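Local coordinates for protein glutathione S-transferase 2 (Onchocerca volvulus, PDB 1TU7) that conjugates glutathione to electrophilic substrates as a homodimeric pi-class transferase and appears to be central to the parasite's detoxification system, at residues T85-F90 / L141-K146. Numbering follows the deposited sequence.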
loop_
_atom_site.group_PDB
_atom_site.type_symbol
_atom_site.label_atom_id
_atom_site.label_comp_id
_atom_site.label_asym_id
_atom_site.label_seq_id
_atom_site.Cartn_x
_atom_site.Cartn_y
_atom_site.Cartn_z
ATOM N N THR A 85 3.823 -7.907 11.127
ATOM C CA THR A 85 2.697 -7.014 11.049
ATOM C C THR A 85 3.106 -5.584 11.381
ATOM O O THR A 85 2.698 -4.633 10.713
ATOM C CB THR A 85 1.625 -7.475 12.027
ATOM O OG1 THR A 85 1.170 -8.776 11.648
ATOM C CG2 THR A 85 0.414 -6.578 12.013
ATOM N N TYR A 86 3.916 -5.431 12.425
ATOM C CA TYR A 86 4.341 -4.110 12.870
ATOM C C TYR A 86 5.118 -3.344 11.815
ATOM O O TYR A 86 4.831 -2.177 11.523
ATOM C CB TYR A 86 5.174 -4.223 14.154
ATOM C CG TYR A 86 5.661 -2.877 14.634
ATOM C CD1 TYR A 86 6.979 -2.569 14.668
ATOM C CD2 TYR A 86 4.772 -1.912 15.072
ATOM C CE1 TYR A 86 7.442 -1.358 15.101
ATOM C CE2 TYR A 86 5.217 -0.681 15.524
ATOM C CZ TYR A 86 6.546 -0.422 15.546
ATOM O OH TYR A 86 7.009 0.806 15.997
ATOM N N ILE A 87 6.104 -3.990 11.208
ATOM C CA ILE A 87 6.877 -3.306 10.200
ATOM C C ILE A 87 6.060 -2.956 8.980
ATOM O O ILE A 87 6.298 -1.947 8.358
ATOM C CB ILE A 87 8.149 -4.066 9.817
ATOM C CG1 ILE A 87 7.854 -5.417 9.154
ATOM C CG2 ILE A 87 9.056 -4.140 11.034
ATOM C CD1 ILE A 87 9.088 -6.226 8.812
ATOM N N ASP A 88 5.087 -3.797 8.636
ATOM C CA ASP A 88 4.178 -3.528 7.520
ATOM C C ASP A 88 3.344 -2.320 7.837
ATOM O O ASP A 88 3.257 -1.369 7.067
ATOM C CB ASP A 88 3.337 -4.778 7.317
ATOM C CG ASP A 88 2.463 -4.757 6.137
ATOM O OD1 ASP A 88 2.406 -3.747 5.396
ATOM O OD2 ASP A 88 1.776 -5.801 5.907
ATOM N N MET A 89 2.734 -2.344 9.014
ATOM C CA MET A 89 1.920 -1.224 9.463
ATOM C C MET A 89 2.752 0.079 9.422
ATOM O O MET A 89 2.288 1.116 8.951
ATOM C CB MET A 89 1.422 -1.515 10.876
ATOM C CG MET A 89 0.547 -0.456 11.454
ATOM S SD MET A 89 0.120 -0.826 13.189
ATOM C CE MET A 89 1.321 0.107 14.022
ATOM N N PHE A 90 3.968 0.030 9.939
ATOM C CA PHE A 90 4.854 1.193 9.966
ATOM C C PHE A 90 5.146 1.677 8.534
ATOM O O PHE A 90 5.007 2.859 8.220
ATOM C CB PHE A 90 6.154 0.836 10.710
ATOM C CG PHE A 90 6.879 2.018 11.322
ATOM C CD1 PHE A 90 7.097 2.069 12.677
ATOM C CD2 PHE A 90 7.344 3.056 10.568
ATOM C CE1 PHE A 90 7.695 3.132 13.260
ATOM C CE2 PHE A 90 7.981 4.127 11.177
ATOM C CZ PHE A 90 8.135 4.158 12.526
ATOM N N LEU A 141 16.692 0.798 15.521
ATOM C CA LEU A 141 15.921 0.637 14.287
ATOM C C LEU A 141 14.455 0.364 14.599
ATOM O O LEU A 141 14.032 0.266 15.767
ATOM C CB LEU A 141 16.532 -0.467 13.420
ATOM C CG LEU A 141 18.035 -0.274 13.116
ATOM C CD1 LEU A 141 18.652 -1.525 12.472
ATOM C CD2 LEU A 141 18.228 0.970 12.268
ATOM N N ILE A 142 13.623 0.177 13.573
ATOM C CA ILE A 142 12.201 0.033 13.826
ATOM C C ILE A 142 11.891 -1.168 14.715
ATOM O O ILE A 142 11.051 -1.078 15.592
ATOM C CB ILE A 142 11.431 0.027 12.488
ATOM C CG1 ILE A 142 11.381 1.446 11.914
ATOM C CG2 ILE A 142 10.015 -0.496 12.643
ATOM C CD1 ILE A 142 10.949 1.509 10.478
ATOM N N LEU A 143 12.595 -2.278 14.528
ATOM C CA LEU A 143 12.358 -3.457 15.373
ATOM C C LEU A 143 13.267 -3.515 16.584
ATOM O O LEU A 143 13.186 -4.469 17.373
ATOM C CB LEU A 143 12.487 -4.754 14.568
ATOM C CG LEU A 143 11.318 -5.016 13.621
ATOM C CD1 LEU A 143 11.579 -6.319 12.814
ATOM C CD2 LEU A 143 9.990 -5.069 14.394
ATOM N N GLY A 144 14.109 -2.497 16.752
ATOM C CA GLY A 144 15.156 -2.512 17.774
ATOM C C GLY A 144 16.528 -2.744 17.172
ATOM O O GLY A 144 17.057 -1.887 16.479
ATOM N N ASP A 145 17.133 -3.906 17.422
ATOM C CA ASP A 145 18.505 -4.146 16.975
ATOM C C ASP A 145 18.650 -4.690 15.552
ATOM O O ASP A 145 19.747 -4.733 15.024
ATOM C CB ASP A 145 19.183 -5.140 17.928
ATOM C CG ASP A 145 19.527 -4.523 19.236
ATOM O OD1 ASP A 145 19.990 -5.293 20.119
ATOM O OD2 ASP A 145 19.404 -3.298 19.471
ATOM N N LYS A 146 17.552 -5.129 14.960
ATOM C CA LYS A 146 17.608 -5.845 13.702
ATOM C C LYS A 146 16.894 -5.049 12.648
ATOM O O LYS A 146 15.779 -4.578 12.844
ATOM C CB LYS A 146 16.988 -7.211 13.858
ATOM C CG LYS A 146 17.852 -8.107 14.742
ATOM C CD LYS A 146 17.152 -9.359 15.173
ATOM C CE LYS A 146 18.006 -10.101 16.187
ATOM N NZ LYS A 146 17.120 -10.909 17.074
HETATM O O HOH W 1 9.631 1.029 16.482
#
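From its CB, which points at the helix carrying Tyr-86, Ile-87 and Phe-90, Ile-142 forks into two branches. CG2 of Ile-142, anti to the backbone N, drops among all three and lies 3.7 Å from CE1 of Tyr-86. The same methyl also meets CD1 of Phe-90 and CG2 of Ile-87. The other branch runs through CG1, anti to the carbonyl carbon, and stays extended (chi2 166°), so that CD1 of Ile-142 ends over one face of the Phe-90 ring, a CH-pi contact 4.0 Å from the ring centroid and 15° off the normal. In the all-helical C-terminal domain of this GST, the contact ties helix 81-107 to the loop leading into helix 149-164; Ala-150 of that helix and Leu-132 of helix 109-132 also touch Ile-142. The loop makes a type I turn in which Leu-141 and Gly-144 bond to each other through their backbones, N to O each way. Within the turn, Leu-143 sends its branched end back to the helix, crossing Ile-87 at about a right angle; CG of Leu-143 sits 3.5 Å from CG2 of Ile-87, while CD2 of Leu-143 meets the edge of the Tyr-86 ring. No direct hydrogen bond spans the segments. Instead, Tyr-86 OH donates to a water O 2.7 Å away, which in turn donates to the carbonyl O of Ile-142, an oxygen that itself lies in the plane of the tyrosine ring, at its edge.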